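PDB 4Q34: uncharacterized protein from Parabacteroides distasonis, which is probably an esterase of the alpha/beta hydrolase family, although its substrate and physiological role are not established. Local coordinates for residues Val285-Leu288 and Pro289-Gly292; Ser314-Leu317 and His318-Ala321. All coordinates share one frame; numbering follows the deposited sequence.

Contact 1: residues Val285-Leu288 and Pro289-Gly292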
loop_
_atom_site.group_PDB
_atom_site.type_symbol
_atom_site.label_atom_id
_atom_site.label_comp_id
_atom_site.label_asym_id
_atom_site.label_seq_id
_atom_site.Cartn_x
_atom_site.Cartn_y
_atom_site.Cartn_z
ATOM N N VAL A 285 26.840 17.146 -2.430
ATOM C CA VAL A 285 26.391 16.428 -3.584
ATOM C C VAL A 285 27.419 15.374 -3.925
ATOM O O VAL A 285 28.583 15.704 -4.081
ATOM C CB VAL A 285 26.196 17.348 -4.778
ATOM C CG1 VAL A 285 25.700 16.565 -5.982
ATOM C CG2 VAL A 285 25.223 18.465 -4.420
ATOM N N ILE A 286 26.968 14.126 -4.004
ATOM C CA ILE A 286 27.836 12.980 -4.262
ATOM C C ILE A 286 27.425 12.280 -5.541
ATOM O O ILE A 286 26.279 11.841 -5.677
ATOM C CB ILE A 286 27.774 12.020 -3.072
ATOM C CG1 ILE A 286 28.515 12.664 -1.900
ATOM C CG2 ILE A 286 28.408 10.683 -3.437
ATOM C CD1 ILE A 286 28.256 12.024 -0.582
ATOM N N HIS A 287 28.359 12.175 -6.481
ATOM C CA HIS A 287 28.148 11.437 -7.690
ATOM C C HIS A 287 28.802 10.100 -7.426
ATOM O O HIS A 287 30.037 10.005 -7.263
ATOM C CB HIS A 287 28.790 12.161 -8.869
ATOM C CG HIS A 287 28.575 11.488 -10.187
ATOM N ND1 HIS A 287 29.486 11.589 -11.216
ATOM C CD2 HIS A 287 27.596 10.668 -10.634
ATOM C CE1 HIS A 287 29.069 10.881 -12.251
ATOM N NE2 HIS A 287 27.921 10.319 -11.929
ATOM N N LEU A 288 27.985 9.062 -7.369
ATOM C CA LEU A 288 28.409 7.808 -6.784
ATOM C C LEU A 288 29.713 7.231 -7.411
ATOM O O LEU A 288 30.545 6.750 -6.677
ATOM C CB LEU A 288 27.257 6.809 -6.790
ATOM C CG LEU A 288 26.049 7.121 -5.874
ATOM C CD1 LEU A 288 24.878 6.140 -6.069
ATOM C CD2 LEU A 288 26.552 7.017 -4.465
ATOM N N PRO A 289 29.895 7.302 -8.726
ATOM C CA PRO A 289 31.144 6.715 -9.296
ATOM C C PRO A 289 32.407 7.377 -8.787
ATOM O O PRO A 289 33.466 6.736 -8.657
ATOM C CB PRO A 289 31.006 6.955 -10.793
ATOM C CG PRO A 289 29.547 7.042 -11.023
ATOM C CD PRO A 289 28.919 7.604 -9.774
ATOM N N GLU A 290 32.285 8.656 -8.458
ATOM C CA GLU A 290 33.408 9.383 -7.927
ATOM C C GLU A 290 33.746 9.010 -6.473
ATOM O O GLU A 290 34.820 9.384 -5.991
ATOM C CB GLU A 290 33.173 10.884 -8.128
ATOM C CG GLU A 290 33.015 11.263 -9.611
ATOM C CD GLU A 290 32.596 12.718 -9.783
ATOM O OE1 GLU A 290 33.102 13.558 -9.024
ATOM O OE2 GLU A 290 31.758 13.029 -10.651
ATOM N N VAL A 291 32.892 8.246 -5.796
ATOM C CA VAL A 291 33.229 7.686 -4.459
ATOM C C VAL A 291 33.331 6.139 -4.474
ATOM O O VAL A 291 33.202 5.480 -3.436
ATOM C CB VAL A 291 32.289 8.184 -3.321
ATOM C CG1 VAL A 291 32.375 9.694 -3.199
ATOM C CG2 VAL A 291 30.835 7.751 -3.537
ATOM N N GLY A 292 33.544 5.574 -5.658
ATOM C CA GLY A 292 33.854 4.168 -5.796
ATOM C C GLY A 292 32.701 3.226 -6.072
ATOM O O GLY A 292 32.906 2.021 -6.127
#
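His287 and Glu290 meet across a 3-10 turn that ends strand 283-287, where the chain passes into the loop that usually carries the catalytic histidine in alpha/beta hydrolases; no catalytic role is assigned to this pair. Their side chains share a short His-carboxylate hydrogen bond: ND1 of His287 donates to OE2 of Glu290 over 2.7 Å, with a nearly straight N-H...O angle of 164°. The oxygen lies in the imidazole plane, at the ring edge, but is approached from its anti side, 34° out of the carboxylate plane, and the ring and carboxylate planes stand almost perpendicular. With CG anti to its backbone N (chi1 -178°), His287 carries its ring forward over the following turn. There Pro289 CD sits over one face in a CH-pi contact, 3.7 Å from the ring centroid and nearest to CD2. The edge-on bond and the proline on the face together restrict rotation of the imidazole.

Backbone bonds close the turn beneath these side chains. Glu290 N donates to His287 O (2.9 Å), and Val291 N reaches Leu288 O at the same length. Gly292 follows with a positive phi, at which a side chain would collide with the preceding carbonyl oxygen. Apart from the polar pair, CG2 of Ile286 touches CG2 of Val291 at 3.8 Å, the two side chains crossing at about a right angle.

Strand 283-287 runs parallel to strand 242-246, and Ile286 and Leu288 continue the backbone pairing to Ile244 and Tyr246. His287 rests on Leu266 of helix 257-277, whereas Leu288 and Val291 reach Leu312 of helix 306-319.

Contact 2: residues Ser314-Leu317 and His318-Ala321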
loop_
_atom_site.group_PDB
_atom_site.type_symbol
_atom_site.label_atom_id
_atom_site.label_comp_id
_atom_site.label_asym_id
_atom_site.label_seq_id
_atom_site.Cartn_x
_atom_site.Cartn_y
_atom_site.Cartn_z
ATOM N N SER A 314 24.423 5.803 5.937
ATOM C CA SER A 314 24.679 5.626 7.396
ATOM C C SER A 314 25.871 6.481 7.837
ATOM O O SER A 314 25.882 7.042 8.899
ATOM C CB SER A 314 24.984 4.176 7.749
ATOM O OG SER A 314 23.829 3.360 7.700
ATOM N N GLU A 315 26.910 6.542 7.003
ATOM C CA GLU A 315 28.074 7.307 7.319
ATOM C C GLU A 315 27.726 8.797 7.490
ATOM O O GLU A 315 28.130 9.447 8.450
ATOM C CB GLU A 315 29.174 7.083 6.217
ATOM C CG GLU A 315 30.442 7.901 6.411
ATOM C CD GLU A 315 31.507 7.617 5.348
ATOM O OE1 GLU A 315 31.257 8.019 4.217
ATOM O OE2 GLU A 315 32.566 7.039 5.682
ATOM N N TRP A 316 27.004 9.338 6.518
ATOM C CA TRP A 316 26.595 10.750 6.560
ATOM C C TRP A 316 25.731 11.018 7.774
ATOM O O TRP A 316 25.921 11.994 8.479
ATOM C CB TRP A 316 25.832 11.077 5.299
ATOM C CG TRP A 316 25.501 12.484 5.146
ATOM C CD1 TRP A 316 26.326 13.490 4.756
ATOM C CD2 TRP A 316 24.223 13.074 5.368
ATOM N NE1 TRP A 316 25.626 14.683 4.742
ATOM C CE2 TRP A 316 24.346 14.456 5.107
ATOM C CE3 TRP A 316 23.001 12.575 5.787
ATOM C CZ2 TRP A 316 23.260 15.340 5.202
ATOM C CZ3 TRP A 316 21.921 13.456 5.871
ATOM C CH2 TRP A 316 22.083 14.823 5.577
ATOM N N LEU A 317 24.759 10.153 7.989
ATOM C CA LEU A 317 23.875 10.311 9.145
ATOM C C LEU A 317 24.736 10.360 10.404
ATOM O O LEU A 317 24.517 11.187 11.289
ATOM C CB LEU A 317 22.874 9.176 9.207
ATOM C CG LEU A 317 21.796 9.128 8.127
ATOM C CD1 LEU A 317 21.012 7.817 8.199
ATOM C CD2 LEU A 317 20.898 10.348 8.208
ATOM N N HIS A 318 25.773 9.509 10.472
ATOM C CA HIS A 318 26.609 9.489 11.639
ATOM C C HIS A 318 27.377 10.803 11.811
ATOM O O HIS A 318 27.432 11.361 12.914
ATOM C CB HIS A 318 27.574 8.327 11.568
ATOM C CG HIS A 318 28.432 8.229 12.763
ATOM N ND1 HIS A 318 27.945 7.802 13.976
ATOM C CD2 HIS A 318 29.698 8.635 12.980
ATOM C CE1 HIS A 318 28.915 7.880 14.871
ATOM N NE2 HIS A 318 29.989 8.374 14.285
ATOM N N THR A 319 27.944 11.327 10.722
ATOM C CA THR A 319 28.773 12.531 10.850
ATOM C C THR A 319 27.938 13.763 11.189
ATOM O O THR A 319 28.475 14.764 11.652
ATOM C CB THR A 319 29.596 12.822 9.575
ATOM O OG1 THR A 319 28.699 13.097 8.505
ATOM C CG2 THR A 319 30.505 11.689 9.234
ATOM N N LYS A 320 26.642 13.715 10.879
ATOM C CA LYS A 320 25.732 14.787 11.232
ATOM C C LYS A 320 25.028 14.536 12.570
ATOM O O LYS A 320 24.149 15.311 12.985
ATOM C CB LYS A 320 24.718 15.014 10.104
ATOM C CG LYS A 320 25.308 15.240 8.737
ATOM C CD LYS A 320 26.202 16.426 8.645
ATOM C CE LYS A 320 26.842 16.495 7.261
ATOM N NZ LYS A 320 27.769 17.641 7.236
ATOM N N ALA A 321 25.454 13.505 13.296
ATOM C CA ALA A 321 24.883 13.202 14.612
ATOM C C ALA A 321 23.364 12.966 14.549
ATOM O O ALA A 321 22.599 13.345 15.449
ATOM C CB ALA A 321 25.243 14.296 15.621
HETATM O O HOH W 1 28.588 16.122 4.365
#
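The last turn of helix 306-319 keeps its i to i+4 bonds, from His318 N to Ser314 O (2.9 Å), Thr319 N to Glu315 O and Lys320 N to Trp316 O (3.0 Å), before a Schellman motif ends it, with Ala321 at positive phi and its N bonded to His318 O. Leu322 N completes the motif by returning to Leu317 O.

The principal side-chain meeting is between Trp316 and Lys320. At chi1 -173° the CG of Trp316 stands opposite the residue's own amide nitrogen, and the indole runs along the helix toward its C-terminal end. CG of Lys320 lies over the indole face in a CH-pi contact, 4.0 Å from the centroid of the five-membered ring. Because the lysine bends at chi2 (-60°), its chain then follows the ring and brings CE within 3.3 Å of Trp316 NE1. A water in the indole plane weakly accepts from both Trp316 NE1 and Lys320 NZ, but the ammonium has a stronger partner in Asp282, with which it forms a salt bridge. Were Trp316 an alanine, the methylenes of Lys320 would probably lose the ring face they lie on, leaving the chain held mainly by its Asp282 salt bridge, and a gap would open beside Pro241.

His318 turns outward and its ND1 bonds to Asp323, while Ser314 OG is held by Arg79. On the buried side, Trp316 packs on Val243 and Tyr245 of strand 242-246, and Leu317 meets Phe81 and Leu322, so this helix end lies against the central sheet, with Asp282 just ahead of strand 283-287 meeting Lys320, the residue just after the helix.

Both contacts are local and lie at ends of consecutive elements: contact 1 where strand 283-287 gives way to a loop, contact 2 where helix 306-319 stops. Their centres are about 17 Å apart and the nearest atoms about 6 Å, so they do not touch, yet both pack on strand 242-246, and Tyr245 is met by side chains from each. Contact 1 is the more superficial, and its chief link is a direct imidazole-carboxylate bond on a tight turn. Contact 2 is partly buried, with an indole and a leucine facing inward; there an aliphatic lysine chain lies on an aromatic face, and the charge is paired outside the segments.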